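Local coordinates for hypothetical protein PA3499 (Pseudomonas aeruginosa, PDB 2IG8), which is of unknown function but belongs to the YjgF-like family of small alpha/beta proteins, assembled here as a trimer, at residues 5-10 against 69-74; 34-39 against 122-127; 56-61 against 95-100; 79-84 against 128-133; 86-91 against 113-118. All blocks are in the same frame, centred on the assembly; numbering follows the deposited sequence.

Interaction 1 of 5, residues 5-10 against 69-74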
# COMPACT_ATOMS: atom_id res chain seq x y z
N ARG B 5 16.69 -12.20 4.96
CA ARG B 5 17.19 -13.10 3.94
C ARG B 5 16.34 -13.07 2.70
O ARG B 5 15.10 -13.07 2.74
CB ARG B 5 17.44 -14.53 4.46
CG ARG B 5 16.30 -15.50 4.47
CD ARG B 5 16.78 -16.95 4.71
NE ARG B 5 15.71 -17.93 4.42
CZ ARG B 5 14.80 -18.36 5.30
NH1 ARG B 5 13.86 -19.23 4.92
NH2 ARG B 5 14.82 -17.92 6.56
N ARG B 6 17.03 -13.02 1.58
CA ARG B 6 16.39 -13.00 0.30
C ARG B 6 15.81 -14.37 0.04
O ARG B 6 16.49 -15.38 0.19
CB ARG B 6 17.41 -12.63 -0.76
CG ARG B 6 16.88 -11.61 -1.68
CD ARG B 6 16.11 -12.25 -2.72
NE ARG B 6 15.99 -11.41 -3.90
CZ ARG B 6 16.99 -11.04 -4.68
NH1 ARG B 6 18.24 -11.39 -4.37
NH2 ARG B 6 16.75 -10.31 -5.76
N ILE B 7 14.54 -14.41 -0.34
CA ILE B 7 13.85 -15.67 -0.56
C ILE B 7 13.76 -15.87 -2.05
O ILE B 7 13.21 -15.02 -2.74
CB ILE B 7 12.44 -15.67 0.04
CG1 ILE B 7 12.51 -15.52 1.55
CG2 ILE B 7 11.68 -16.96 -0.35
CD1 ILE B 7 13.24 -16.63 2.24
N ARG B 8 14.30 -16.98 -2.52
CA ARG B 8 14.25 -17.31 -3.94
C ARG B 8 13.38 -18.52 -4.23
O ARG B 8 13.71 -19.64 -3.84
CB ARG B 8 15.65 -17.56 -4.43
CG ARG B 8 16.54 -16.39 -4.21
CD ARG B 8 17.93 -16.73 -4.60
NE ARG B 8 18.89 -15.66 -4.38
CZ ARG B 8 18.95 -14.53 -5.08
NH1 ARG B 8 19.90 -13.65 -4.81
NH2 ARG B 8 18.07 -14.26 -6.04
N ALA B 9 12.27 -18.28 -4.93
CA ALA B 9 11.43 -19.34 -5.47
C ALA B 9 11.90 -19.67 -6.91
O ALA B 9 12.05 -18.77 -7.74
CB ALA B 9 9.97 -18.90 -5.46
N ALA B 10 12.11 -20.95 -7.21
CA ALA B 10 12.64 -21.37 -8.53
C ALA B 10 11.80 -20.89 -9.71
O ALA B 10 12.35 -20.44 -10.73
CB ALA B 10 12.75 -22.87 -8.59
N GLU B 69 5.87 -20.62 0.18
CA GLU B 69 6.49 -21.95 0.29
C GLU B 69 8.01 -21.92 0.23
O GLU B 69 8.66 -22.65 0.98
CB GLU B 69 5.89 -22.91 -0.74
CG GLU B 69 4.45 -23.24 -0.37
CD GLU B 69 3.75 -24.21 -1.30
OE1 GLU B 69 4.30 -24.52 -2.38
OE2 GLU B 69 2.63 -24.65 -0.94
N ALA B 70 8.57 -21.05 -0.60
CA ALA B 70 10.01 -20.91 -0.66
C ALA B 70 10.58 -20.45 0.69
O ALA B 70 11.71 -20.78 1.03
CB ALA B 70 10.43 -19.95 -1.78
N ALA B 71 9.78 -19.72 1.46
CA ALA B 71 10.17 -19.24 2.80
C ALA B 71 9.75 -20.20 3.93
O ALA B 71 9.96 -19.90 5.10
CB ALA B 71 9.57 -17.85 3.04
N GLY B 72 9.15 -21.34 3.58
CA GLY B 72 8.67 -22.30 4.57
C GLY B 72 7.30 -21.98 5.15
O GLY B 72 6.94 -22.50 6.20
N GLY B 73 6.54 -21.12 4.47
CA GLY B 73 5.21 -20.74 4.91
C GLY B 73 4.09 -21.41 4.13
O GLY B 73 4.30 -22.43 3.46
N HIS B 74 2.89 -20.84 4.22
CA HIS B 74 1.70 -21.36 3.58
C HIS B 74 0.67 -20.22 3.47
O HIS B 74 0.88 -19.13 4.01
CB HIS B 74 1.15 -22.54 4.39
CG HIS B 74 0.70 -22.18 5.78
ND1 HIS B 74 1.53 -22.28 6.88
CD2 HIS B 74 -0.48 -21.72 6.24
CE1 HIS B 74 0.86 -21.90 7.96
NE2 HIS B 74 -0.35 -21.55 7.59

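Interaction 2 of 5, residues 34-39 against 122-127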
# COMPACT_ATOMS: atom_id res chain seq x y z
N GLY B 34 4.97 -6.89 -5.85
CA GLY B 34 3.71 -7.09 -6.52
C GLY B 34 3.85 -8.19 -7.55
O GLY B 34 4.85 -8.25 -8.29
N MET B 35 2.87 -9.08 -7.56
CA MET B 35 2.88 -10.23 -8.45
C MET B 35 1.82 -10.10 -9.55
O MET B 35 0.72 -9.59 -9.34
CB MET B 35 2.68 -11.52 -7.65
CG MET B 35 3.93 -11.95 -6.81
SD MET B 35 5.37 -12.51 -7.75
CE MET B 35 6.55 -11.19 -7.33
N THR B 36 2.19 -10.57 -10.75
CA THR B 36 1.32 -10.52 -11.91
C THR B 36 1.35 -11.89 -12.61
O THR B 36 2.19 -12.76 -12.29
CB THR B 36 1.77 -9.47 -12.94
OG1 THR B 36 2.89 -9.98 -13.67
CG2 THR B 36 2.13 -8.13 -12.29
N ALA B 37 0.45 -12.06 -13.58
CA ALA B 37 0.35 -13.31 -14.30
C ALA B 37 1.26 -13.37 -15.56
O ALA B 37 1.18 -14.29 -16.34
CB ALA B 37 -1.14 -13.62 -14.66
N HIS B 38 2.16 -12.40 -15.71
CA HIS B 38 3.17 -12.43 -16.77
C HIS B 38 4.33 -13.34 -16.31
O HIS B 38 4.74 -13.27 -15.16
CB HIS B 38 3.70 -11.01 -17.01
CG HIS B 38 4.70 -10.90 -18.13
ND1 HIS B 38 6.05 -10.85 -17.91
CD2 HIS B 38 4.54 -10.85 -19.47
CE1 HIS B 38 6.69 -10.77 -19.06
NE2 HIS B 38 5.79 -10.78 -20.03
N PRO B 39 4.92 -14.13 -17.21
CA PRO B 39 4.71 -14.26 -18.67
C PRO B 39 3.63 -15.20 -19.18
O PRO B 39 3.43 -15.26 -20.39
CB PRO B 39 6.08 -14.70 -19.17
CG PRO B 39 6.62 -15.55 -18.05
CD PRO B 39 6.11 -14.90 -16.77
N PRO B 122 0.99 -5.05 -21.17
CA PRO B 122 -0.32 -4.72 -21.70
C PRO B 122 -1.35 -5.85 -21.57
O PRO B 122 -2.54 -5.56 -21.54
CB PRO B 122 -0.02 -4.37 -23.17
CG PRO B 122 1.24 -5.07 -23.47
CD PRO B 122 2.02 -5.09 -22.22
N GLU B 123 -0.90 -7.09 -21.43
CA GLU B 123 -1.83 -8.23 -21.29
C GLU B 123 -2.43 -8.36 -19.89
O GLU B 123 -3.39 -9.12 -19.68
CB GLU B 123 -1.13 -9.55 -21.65
CG GLU B 123 -0.56 -9.59 -23.06
CD GLU B 123 0.88 -9.11 -23.17
OE1 GLU B 123 1.40 -8.41 -22.28
OE2 GLU B 123 1.50 -9.45 -24.20
N LEU B 124 -1.85 -7.64 -18.92
CA LEU B 124 -2.24 -7.76 -17.51
C LEU B 124 -3.59 -7.09 -17.20
O LEU B 124 -3.88 -5.97 -17.67
CB LEU B 124 -1.16 -7.18 -16.60
CG LEU B 124 0.24 -7.81 -16.67
CD1 LEU B 124 1.17 -7.13 -15.62
CD2 LEU B 124 0.18 -9.33 -16.49
N LEU B 125 -4.39 -7.79 -16.40
CA LEU B 125 -5.64 -7.28 -15.84
C LEU B 125 -5.55 -7.05 -14.33
O LEU B 125 -6.42 -6.40 -13.77
CB LEU B 125 -6.78 -8.28 -16.10
CG LEU B 125 -7.20 -8.47 -17.55
CD1 LEU B 125 -8.20 -9.68 -17.68
CD2 LEU B 125 -7.77 -7.16 -18.07
N VAL B 126 -4.53 -7.62 -13.67
CA VAL B 126 -4.43 -7.56 -12.21
C VAL B 126 -2.99 -7.71 -11.71
O VAL B 126 -2.15 -8.40 -12.32
CB VAL B 126 -5.39 -8.60 -11.53
CG1 VAL B 126 -4.97 -10.05 -11.87
CG2 VAL B 126 -5.45 -8.42 -9.99
N GLU B 127 -2.70 -7.01 -10.62
CA GLU B 127 -1.47 -7.17 -9.87
C GLU B 127 -1.87 -7.17 -8.39
O GLU B 127 -2.75 -6.42 -7.98
CB GLU B 127 -0.50 -6.03 -10.19
CG GLU B 127 0.77 -6.07 -9.36
CD GLU B 127 1.99 -5.44 -10.05
OE1 GLU B 127 1.90 -4.97 -11.20
OE2 GLU B 127 3.05 -5.44 -9.42
O HOH W 1 -1.91 -10.55 -13.83

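Interaction 3 of 5, residues 56-61 against 95-100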
# COMPACT_ATOMS: atom_id res chain seq x y z
N GLN B 56 -6.17 -14.90 -14.32
CA GLN B 56 -5.00 -14.15 -13.96
C GLN B 56 -4.84 -14.06 -12.44
O GLN B 56 -3.74 -14.23 -11.92
CB GLN B 56 -5.00 -12.75 -14.58
CG GLN B 56 -4.80 -12.72 -16.12
CD GLN B 56 -4.43 -11.38 -16.68
OE1 GLN B 56 -3.79 -10.57 -16.01
NE2 GLN B 56 -4.79 -11.14 -17.97
N ALA B 57 -5.93 -13.79 -11.73
CA ALA B 57 -5.83 -13.63 -10.27
C ALA B 57 -5.36 -14.94 -9.63
O ALA B 57 -4.54 -14.93 -8.73
CB ALA B 57 -7.15 -13.16 -9.68
N LEU B 58 -5.82 -16.06 -10.15
CA LEU B 58 -5.36 -17.37 -9.66
C LEU B 58 -3.88 -17.65 -9.93
O LEU B 58 -3.19 -18.25 -9.08
CB LEU B 58 -6.22 -18.50 -10.23
CG LEU B 58 -7.64 -18.71 -9.67
CD1 LEU B 58 -8.37 -19.78 -10.47
CD2 LEU B 58 -7.60 -19.03 -8.19
N VAL B 59 -3.39 -17.29 -11.11
CA VAL B 59 -1.96 -17.39 -11.40
C VAL B 59 -1.17 -16.52 -10.43
O VAL B 59 -0.15 -16.98 -9.90
CB VAL B 59 -1.63 -17.00 -12.87
CG1 VAL B 59 -0.11 -16.78 -13.07
CG2 VAL B 59 -2.22 -18.05 -13.85
N VAL B 60 -1.64 -15.30 -10.19
CA VAL B 60 -1.00 -14.37 -9.27
C VAL B 60 -0.95 -14.95 -7.87
O VAL B 60 0.12 -15.00 -7.26
CB VAL B 60 -1.70 -12.97 -9.25
CG1 VAL B 60 -1.20 -12.10 -8.06
CG2 VAL B 60 -1.42 -12.24 -10.57
N LEU B 61 -2.11 -15.41 -7.36
CA LEU B 61 -2.15 -16.04 -6.04
C LEU B 61 -1.25 -17.30 -5.95
O LEU B 61 -0.59 -17.50 -4.95
CB LEU B 61 -3.61 -16.33 -5.61
CG LEU B 61 -4.48 -15.08 -5.36
CD1 LEU B 61 -5.99 -15.42 -5.27
CD2 LEU B 61 -3.99 -14.29 -4.10
N GLY B 95 -12.82 -11.74 -6.60
CA GLY B 95 -13.57 -12.43 -5.53
C GLY B 95 -13.67 -13.95 -5.72
O GLY B 95 -13.37 -14.73 -4.81
N ARG B 96 -14.01 -14.37 -6.93
CA ARG B 96 -14.14 -15.78 -7.24
C ARG B 96 -12.81 -16.50 -7.08
O ARG B 96 -12.79 -17.55 -6.49
CB ARG B 96 -14.58 -15.97 -8.68
CG ARG B 96 -16.04 -16.00 -8.87
CD ARG B 96 -16.37 -16.34 -10.32
NE ARG B 96 -17.82 -16.34 -10.56
CZ ARG B 96 -18.58 -15.25 -10.63
NH1 ARG B 96 -18.08 -14.01 -10.44
NH2 ARG B 96 -19.86 -15.42 -10.89
N ALA B 97 -11.74 -15.88 -7.57
CA ALA B 97 -10.37 -16.41 -7.42
C ALA B 97 -10.01 -16.62 -5.94
O ALA B 97 -9.52 -17.69 -5.54
CB ALA B 97 -9.37 -15.50 -8.08
N ARG B 98 -10.30 -15.62 -5.12
CA ARG B 98 -10.07 -15.72 -3.70
C ARG B 98 -10.88 -16.82 -3.04
O ARG B 98 -10.35 -17.57 -2.19
CB ARG B 98 -10.31 -14.38 -3.03
CG ARG B 98 -9.18 -13.41 -3.29
CD ARG B 98 -9.27 -12.20 -2.38
NE ARG B 98 -10.38 -11.32 -2.75
CZ ARG B 98 -10.40 -10.00 -2.55
NH1 ARG B 98 -11.46 -9.31 -2.94
NH2 ARG B 98 -9.40 -9.37 -1.96
N GLN B 99 -12.15 -16.96 -3.40
CA GLN B 99 -12.97 -18.03 -2.80
C GLN B 99 -12.33 -19.39 -3.10
O GLN B 99 -12.27 -20.26 -2.24
CB GLN B 99 -14.40 -18.00 -3.31
CG GLN B 99 -15.19 -16.78 -2.77
CD GLN B 99 -15.62 -16.91 -1.33
OE1 GLN B 99 -15.51 -17.96 -0.71
NE2 GLN B 99 -16.12 -15.81 -0.78
N GLU B 100 -11.82 -19.56 -4.31
CA GLU B 100 -11.23 -20.84 -4.68
C GLU B 100 -9.88 -21.07 -4.02
O GLU B 100 -9.62 -22.14 -3.50
CB GLU B 100 -11.16 -20.97 -6.22
CG GLU B 100 -12.54 -21.00 -6.81
CD GLU B 100 -12.58 -20.92 -8.35
OE1 GLU B 100 -11.54 -20.66 -8.99
OE2 GLU B 100 -13.70 -21.09 -8.88

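Interaction 4 of 5, residues 79-84 against 128-133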
# COMPACT_ATOMS: atom_id res chain seq x y z
N TYR B 79 -2.11 -11.94 5.45
CA TYR B 79 -3.05 -11.12 6.23
C TYR B 79 -3.57 -9.90 5.47
O TYR B 79 -4.52 -9.28 5.91
CB TYR B 79 -2.43 -10.71 7.57
CG TYR B 79 -1.22 -9.83 7.50
CD1 TYR B 79 -1.35 -8.45 7.37
CD2 TYR B 79 0.07 -10.36 7.54
CE1 TYR B 79 -0.23 -7.62 7.31
CE2 TYR B 79 1.19 -9.54 7.45
CZ TYR B 79 1.03 -8.18 7.34
OH TYR B 79 2.13 -7.35 7.28
N LYS B 80 -3.00 -9.56 4.32
CA LYS B 80 -3.53 -8.45 3.52
C LYS B 80 -3.19 -8.68 2.05
O LYS B 80 -2.10 -9.16 1.73
CB LYS B 80 -2.99 -7.09 4.00
CG LYS B 80 -3.52 -5.89 3.17
CD LYS B 80 -3.06 -4.50 3.66
CE LYS B 80 -4.04 -3.83 4.58
NZ LYS B 80 -3.65 -2.43 4.99
N LEU B 81 -4.15 -8.35 1.18
CA LEU B 81 -3.95 -8.40 -0.26
C LEU B 81 -4.44 -7.08 -0.85
O LEU B 81 -5.65 -6.77 -0.79
CB LEU B 81 -4.75 -9.54 -0.88
CG LEU B 81 -4.45 -10.95 -0.40
CD1 LEU B 81 -5.50 -11.96 -0.94
CD2 LEU B 81 -3.08 -11.37 -0.80
N ASN B 82 -3.53 -6.27 -1.36
CA ASN B 82 -3.94 -5.09 -2.10
C ASN B 82 -3.94 -5.39 -3.59
O ASN B 82 -2.93 -5.84 -4.15
CB ASN B 82 -3.08 -3.91 -1.74
CG ASN B 82 -3.35 -3.44 -0.32
OD1 ASN B 82 -4.38 -3.77 0.29
ND2 ASN B 82 -2.43 -2.73 0.22
N VAL B 83 -5.07 -5.12 -4.22
CA VAL B 83 -5.34 -5.62 -5.55
C VAL B 83 -5.53 -4.43 -6.47
O VAL B 83 -6.32 -3.51 -6.17
CB VAL B 83 -6.60 -6.50 -5.57
CG1 VAL B 83 -6.84 -7.05 -7.01
CG2 VAL B 83 -6.46 -7.62 -4.52
N TYR B 84 -4.78 -4.43 -7.56
CA TYR B 84 -4.86 -3.38 -8.55
C TYR B 84 -5.35 -4.02 -9.83
O TYR B 84 -4.68 -4.90 -10.37
CB TYR B 84 -3.47 -2.77 -8.80
CG TYR B 84 -2.82 -2.33 -7.55
CD1 TYR B 84 -3.20 -1.14 -6.95
CD2 TYR B 84 -1.83 -3.10 -6.92
CE1 TYR B 84 -2.63 -0.73 -5.76
CE2 TYR B 84 -1.25 -2.68 -5.71
CZ TYR B 84 -1.65 -1.50 -5.15
OH TYR B 84 -1.09 -1.02 -3.97
N ILE B 128 -1.24 -8.05 -7.62
CA ILE B 128 -1.53 -8.14 -6.21
C ILE B 128 -0.28 -7.97 -5.38
O ILE B 128 0.75 -8.62 -5.62
CB ILE B 128 -2.24 -9.45 -5.85
CG1 ILE B 128 -3.57 -9.57 -6.63
CG2 ILE B 128 -2.43 -9.53 -4.32
CD1 ILE B 128 -4.37 -10.90 -6.42
N ASP B 129 -0.38 -7.06 -4.40
CA ASP B 129 0.65 -6.84 -3.41
C ASP B 129 0.22 -7.55 -2.13
O ASP B 129 -0.79 -7.17 -1.51
CB ASP B 129 0.79 -5.32 -3.17
CG ASP B 129 2.06 -4.93 -2.42
OD1 ASP B 129 2.90 -5.81 -2.08
OD2 ASP B 129 2.22 -3.72 -2.13
N ALA B 130 0.93 -8.62 -1.78
CA ALA B 130 0.53 -9.54 -0.69
C ALA B 130 1.42 -9.30 0.54
O ALA B 130 2.64 -9.12 0.43
CB ALA B 130 0.64 -11.02 -1.13
N TRP B 131 0.78 -9.30 1.71
CA TRP B 131 1.48 -9.18 2.98
C TRP B 131 1.24 -10.46 3.77
O TRP B 131 0.09 -10.94 3.87
CB TRP B 131 0.97 -7.97 3.78
CG TRP B 131 0.98 -6.68 3.00
CD1 TRP B 131 0.11 -6.31 2.02
CD2 TRP B 131 1.91 -5.60 3.13
NE1 TRP B 131 0.44 -5.08 1.52
CE2 TRP B 131 1.53 -4.61 2.20
CE3 TRP B 131 3.02 -5.37 3.95
CZ2 TRP B 131 2.23 -3.41 2.05
CZ3 TRP B 131 3.73 -4.15 3.80
CH2 TRP B 131 3.33 -3.19 2.86
N ALA B 132 2.33 -11.01 4.32
CA ALA B 132 2.29 -12.24 5.11
C ALA B 132 3.32 -12.24 6.24
O ALA B 132 4.34 -11.53 6.18
CB ALA B 132 2.49 -13.46 4.20
N ARG B 133 3.01 -13.04 7.27
CA ARG B 133 3.89 -13.35 8.39
C ARG B 133 3.92 -14.86 8.59
O ARG B 133 2.86 -15.48 8.63
CB ARG B 133 3.29 -12.79 9.67
CG ARG B 133 3.45 -11.36 9.87
CD ARG B 133 2.91 -11.00 11.21
NE ARG B 133 3.81 -11.41 12.26
CZ ARG B 133 4.85 -10.69 12.67
NH1 ARG B 133 5.13 -9.52 12.09
NH2 ARG B 133 5.62 -11.13 13.66
O HOH W 2 0.00 -2.22 -1.97

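Interaction 5 of 5, residues 86-91 against 113-118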
# COMPACT_ATOMS: atom_id res chain seq x y z
N THR B 86 -7.11 -3.38 -13.86
CA THR B 86 -7.26 -2.42 -14.92
C THR B 86 -8.72 -2.10 -15.25
O THR B 86 -9.00 -1.09 -15.88
CB THR B 86 -6.55 -2.88 -16.21
OG1 THR B 86 -7.05 -4.16 -16.59
CG2 THR B 86 -5.03 -2.93 -15.99
N ARG B 87 -9.63 -2.98 -14.82
CA ARG B 87 -11.06 -2.84 -15.06
C ARG B 87 -11.79 -3.13 -13.76
O ARG B 87 -11.84 -4.28 -13.29
CB ARG B 87 -11.55 -3.81 -16.16
CG ARG B 87 -10.74 -3.73 -17.44
CD ARG B 87 -11.29 -4.65 -18.54
NE ARG B 87 -11.29 -6.03 -18.11
CZ ARG B 87 -11.50 -7.08 -18.91
NH1 ARG B 87 -11.71 -6.94 -20.20
NH2 ARG B 87 -11.50 -8.28 -18.38
N ILE B 88 -12.43 -2.11 -13.19
CA ILE B 88 -13.13 -2.28 -11.93
C ILE B 88 -14.25 -3.32 -12.01
O ILE B 88 -14.55 -3.97 -11.01
CB ILE B 88 -13.69 -0.96 -11.35
CG1 ILE B 88 -13.96 -1.08 -9.85
CG2 ILE B 88 -14.91 -0.45 -12.15
CD1 ILE B 88 -12.71 -1.15 -8.99
N ALA B 89 -14.81 -3.51 -13.20
CA ALA B 89 -15.82 -4.55 -13.45
C ALA B 89 -15.31 -5.93 -13.10
O ALA B 89 -16.10 -6.80 -12.87
CB ALA B 89 -16.27 -4.54 -14.91
N ASP B 90 -14.00 -6.12 -13.06
CA ASP B 90 -13.40 -7.43 -12.78
C ASP B 90 -13.32 -7.75 -11.28
O ASP B 90 -12.81 -8.80 -10.89
CB ASP B 90 -11.98 -7.51 -13.40
CG ASP B 90 -12.01 -7.59 -14.93
OD1 ASP B 90 -13.05 -7.96 -15.49
OD2 ASP B 90 -10.99 -7.26 -15.58
N LYS B 91 -13.81 -6.85 -10.43
CA LYS B 91 -13.70 -7.05 -8.97
C LYS B 91 -14.31 -8.37 -8.53
O LYS B 91 -13.75 -9.04 -7.68
CB LYS B 91 -14.33 -5.88 -8.19
CG LYS B 91 -15.82 -5.71 -8.38
CD LYS B 91 -16.40 -4.55 -7.55
CE LYS B 91 -17.92 -4.59 -7.56
NZ LYS B 91 -18.42 -5.74 -6.76
N LEU B 113 -9.03 -2.96 -3.06
CA LEU B 113 -9.05 -3.25 -4.51
C LEU B 113 -9.43 -1.95 -5.21
O LEU B 113 -10.48 -1.38 -4.90
CB LEU B 113 -10.10 -4.33 -4.80
CG LEU B 113 -10.12 -4.96 -6.21
CD1 LEU B 113 -10.77 -6.34 -6.21
CD2 LEU B 113 -10.86 -4.01 -7.15
N VAL B 114 -8.56 -1.48 -6.11
CA VAL B 114 -8.80 -0.24 -6.83
C VAL B 114 -8.45 -0.44 -8.30
O VAL B 114 -7.69 -1.34 -8.67
CB VAL B 114 -8.00 0.98 -6.26
CG1 VAL B 114 -8.42 1.27 -4.77
CG2 VAL B 114 -6.48 0.81 -6.41
N GLU B 115 -9.05 0.38 -9.15
CA GLU B 115 -8.70 0.33 -10.57
C GLU B 115 -7.58 1.32 -10.88
O GLU B 115 -7.72 2.52 -10.66
CB GLU B 115 -9.91 0.64 -11.44
CG GLU B 115 -9.66 0.46 -12.92
CD GLU B 115 -10.73 1.14 -13.74
OE1 GLU B 115 -11.82 0.56 -13.91
OE2 GLU B 115 -10.45 2.23 -14.25
N VAL B 116 -6.48 0.80 -11.39
CA VAL B 116 -5.37 1.63 -11.84
C VAL B 116 -5.52 1.87 -13.34
O VAL B 116 -6.32 1.21 -14.05
CB VAL B 116 -4.01 0.96 -11.48
CG1 VAL B 116 -3.81 0.90 -9.92
CG2 VAL B 116 -3.87 -0.39 -12.13
N SER B 117 -4.75 2.81 -13.86
CA SER B 117 -4.88 3.13 -15.26
C SER B 117 -3.92 2.30 -16.10
O SER B 117 -4.05 2.24 -17.31
CB SER B 117 -4.73 4.63 -15.49
OG SER B 117 -3.48 5.11 -15.06
N GLY B 118 -2.99 1.59 -15.46
CA GLY B 118 -2.07 0.74 -16.21
C GLY B 118 -1.21 -0.16 -15.34
O GLY B 118 -0.89 0.17 -14.20
O HOH W 3 -7.20 0.75 -16.41

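Interaction 1 of 5, residues 5-10 against 69-74
Ile7 holds CG1 beside its backbone N (chi1 -63°), with CG2 anti to that N, and chi2 of -62° folds CD1 back, so that both branches are offered to the end of helix 53-70. CG2 does the tightest work, resting 3.5 Å from Ala70 CB. The other branch, at CD1, lies 3.9 Å from Ala71 CB, so the isoleucine straddles two successive alanines, one methyl on each. Ala9, two residues on, adds a second methyl from the same segment: its CB stands 3.9 Å from Ala70 CB, which is thus touched by both Ile7 and Ala9. Arg5, its chain extended from CG to NE, runs out over the solvent-exposed side and brings NH1 no nearer than 4.0 Å to Ala71 O, an oblique approach without a hydrogen bond. No hydrogen bond joins the two segments; the contact is methyl packing, with small alanines letting the backbones approach to 5.3 Å between the CA atoms of Ala9 and Ala70. Behind it, Ile7 and Ala71 both reach Leu30 of strand 29-36, and Ile7 pairs by backbone with Ala23. Gly72 takes positive phi (83°), and two bonds run back into the last turn, one of them Gly72 N to Glu69 O at 3.0 Å. This is a Schellman motif, packed against the chain that leaves the outermost strand 4-6 of the sheet.

Interaction 2 of 5, residues 34-39 against 122-127
Thr36 OG1 is held by one bond within its own segment: His38 N donates to it at 3.2 Å, with a fairly straight N-H...O angle of 160°, closing an ST turn. That hydroxyl sits between the backbone N and the carbonyl carbon (chi1 77°), which turns CG2 to the other segment. There the methyl meets Glu127 OE1 at 3.4 Å. Leu124 crosses Thr36 at about a right angle and sets its CD1 3.6 Å from Thr36 CG2, while its other methyl, CD2, packs against the turn, 3.7 Å from His38 N. Glu127, extended beyond CG, runs obliquely past the threonine until OE2 is 3.4 Å from Gly34 CA, a closeness that the lack of a side chain at Gly34 permits. Direct hydrogen bonds between the segments are absent. A water stands in for them, accepting from Ala37 N at 2.8 Å and donating to Val126 O at 2.6 Å, where strands 29-36 and 126-133 splay apart. Closer in, Glu127 CA makes a CH...O contact of 3.3 Å with Met35 O, and Met35 and Ile128 pair through their backbones. At the fraying end of this strand pair, then, Ala37 N and Val126 O are satisfied through water, and cohesion comes from methyl packing and carbon-oxygen contacts.

Interaction 3 of 5, residues 56-61 against 95-100
Helices 53-70 and 91-101 lie side by side here, crossing at -44° with the axes of these short segments 8.9 Å apart. Alanines make the close approach possible: Ala57 CB and Ala97 CB meet tip to tip at 3.6 Å. Leu58 comes round the side of Ala97, its CG beside the backbone N (chi1 -74°), and lays CD2 over the helix backbone, 3.5 Å from Ala97 O. Leu61 CD1 reaches toward the same residue, 4.4 Å from Ala97 CB, so that Ala97 seats itself among Ala57, Leu58 and Leu61. This is the helical layer of the alpha/beta fold of the YjgF-like family, in which helices cover one face of the sheet; Leu61 turns to Ile128 of strand 126-133 as well as to helix 91-101. On the exposed side Glu100, extended beyond CG, crosses Leu58 at about a right angle and puts OE1 3.6 Å from Leu58 CD1. That carboxylate oxygen is held by His54 NE2, one turn before Leu58, and the bond fixes it beside the leucine methyl. The aliphatic part of Arg98 lies near Leu61, with Arg98 CG 4.3 Å from Leu61 CD1. Farther out, the arginine NE makes a weak hydrogen bond to Ser19 of the third subunit.

Interaction 4 of 5, residues 79-84 against 128-133
The Tyr79 ring takes Trp131 CB over one face, a CH-pi contact 3.9 Å from the ring centroid and 26° off its normal, and has Arg133 N in plane at its edge. Tyr79 chi1 of 64° places the ring across the neighbouring strand, and its OH bonds to Glu29. The indole of Trp131 has Lys80 O in plane at its edge, and the Lys80 chain starts beside it, Lys80 CB 3.8 Å from Trp131 CD1. Trp131 NE1 is buried with no partner in the model. Tyr84 brings its ring edge to Asp129 CB, and one water joins them, 2.6 Å from Tyr84 OH and donating to Asp129 OD2 at 2.7 Å. Asp129 OD1 is salt-bridged to Lys80 of the second subunit, as Lys80 NZ is to Asp129 of the third subunit, and Trp131 meets the tryptophans of both edge-to-face. Lys80, Asn82, Asp129 and Trp131 share one face; the other carries Leu81, Val83, Ile128 and Ala130, of which Ile128 and Ala130 pack against helix 53-70. Asn82 and Asp129 exchange two backbone bonds. Tyr79 N and, weakly, Lys80 N both donate to Trp131 O, a classic beta bulge in an antiparallel pair at the heart of the trimer.

Interaction 5 of 5, residues 86-91 against 113-118
Glu115 and Ile88 cross at about a right angle, the glutamate chain extended and reaching past the isoleucine to its backbone. Its CG stands anti to the backbone N (chi1 -174°), and OE1 takes the amide of Ile88 at 2.8 Å through its anti lone pair, with an N-H...O angle of 155°. On the way the chain passes over the preceding peptide, Glu115 CG lying 3.4 Å from Thr86 O. The other oxygen, OE2, is hydrogen-bonded to Ser117 of the third subunit, so the carboxylate ties the loop and the neighbouring chain together. Ile88 puts CG1 anti to its backbone N and sends CD1 obliquely across Leu113, 3.9 Å from Leu113 CD2. Lys91 lies beside the same leucine with its CB, 4.1 Å from Leu113 CD2, before the rest of its chain turns away. Within the loop, Arg87 grips Asp90 side-on, NE and NH2 both to OD2, in a salt bridge with NE to OD2 at 2.8 Å lying in the guanidinium plane. A water donating to Thr86 O and Val116 O, 2.6 Å from the latter, links the loop's start to the strand's end. The loop thus leaves strand 78-85, passes through a short 3-10 turn at 88-90 and enters helix 91-101, resting on strand 110-115, outermost in this chain's sheet, where the third subunit takes over with backbone bonds from Glu115.

Interactions 2, 4 and 5 follow the sheet across its neighbouring strands, 29-36, 126-133, 78-85 and 110-115, and touch one another: Glu127 O bonds to Tyr84 N, and Val83 O to Val114 N. Interaction 3 belongs to the helices on one face of that sheet and meets interactions 2 and 4, its centre about 12 Å from each of theirs. Interaction 1 reaches the same sheet at its far strand, 4-6, but touches none of the others; its centre is about 29 Å from that of interaction 5. Along the chain, interaction 1 closes before 4 and 5 open, whereas interaction 2 spans 3 and 5. Helices and sheet are thus tied into one domain, while interactions 4 and 5 touch both other subunits.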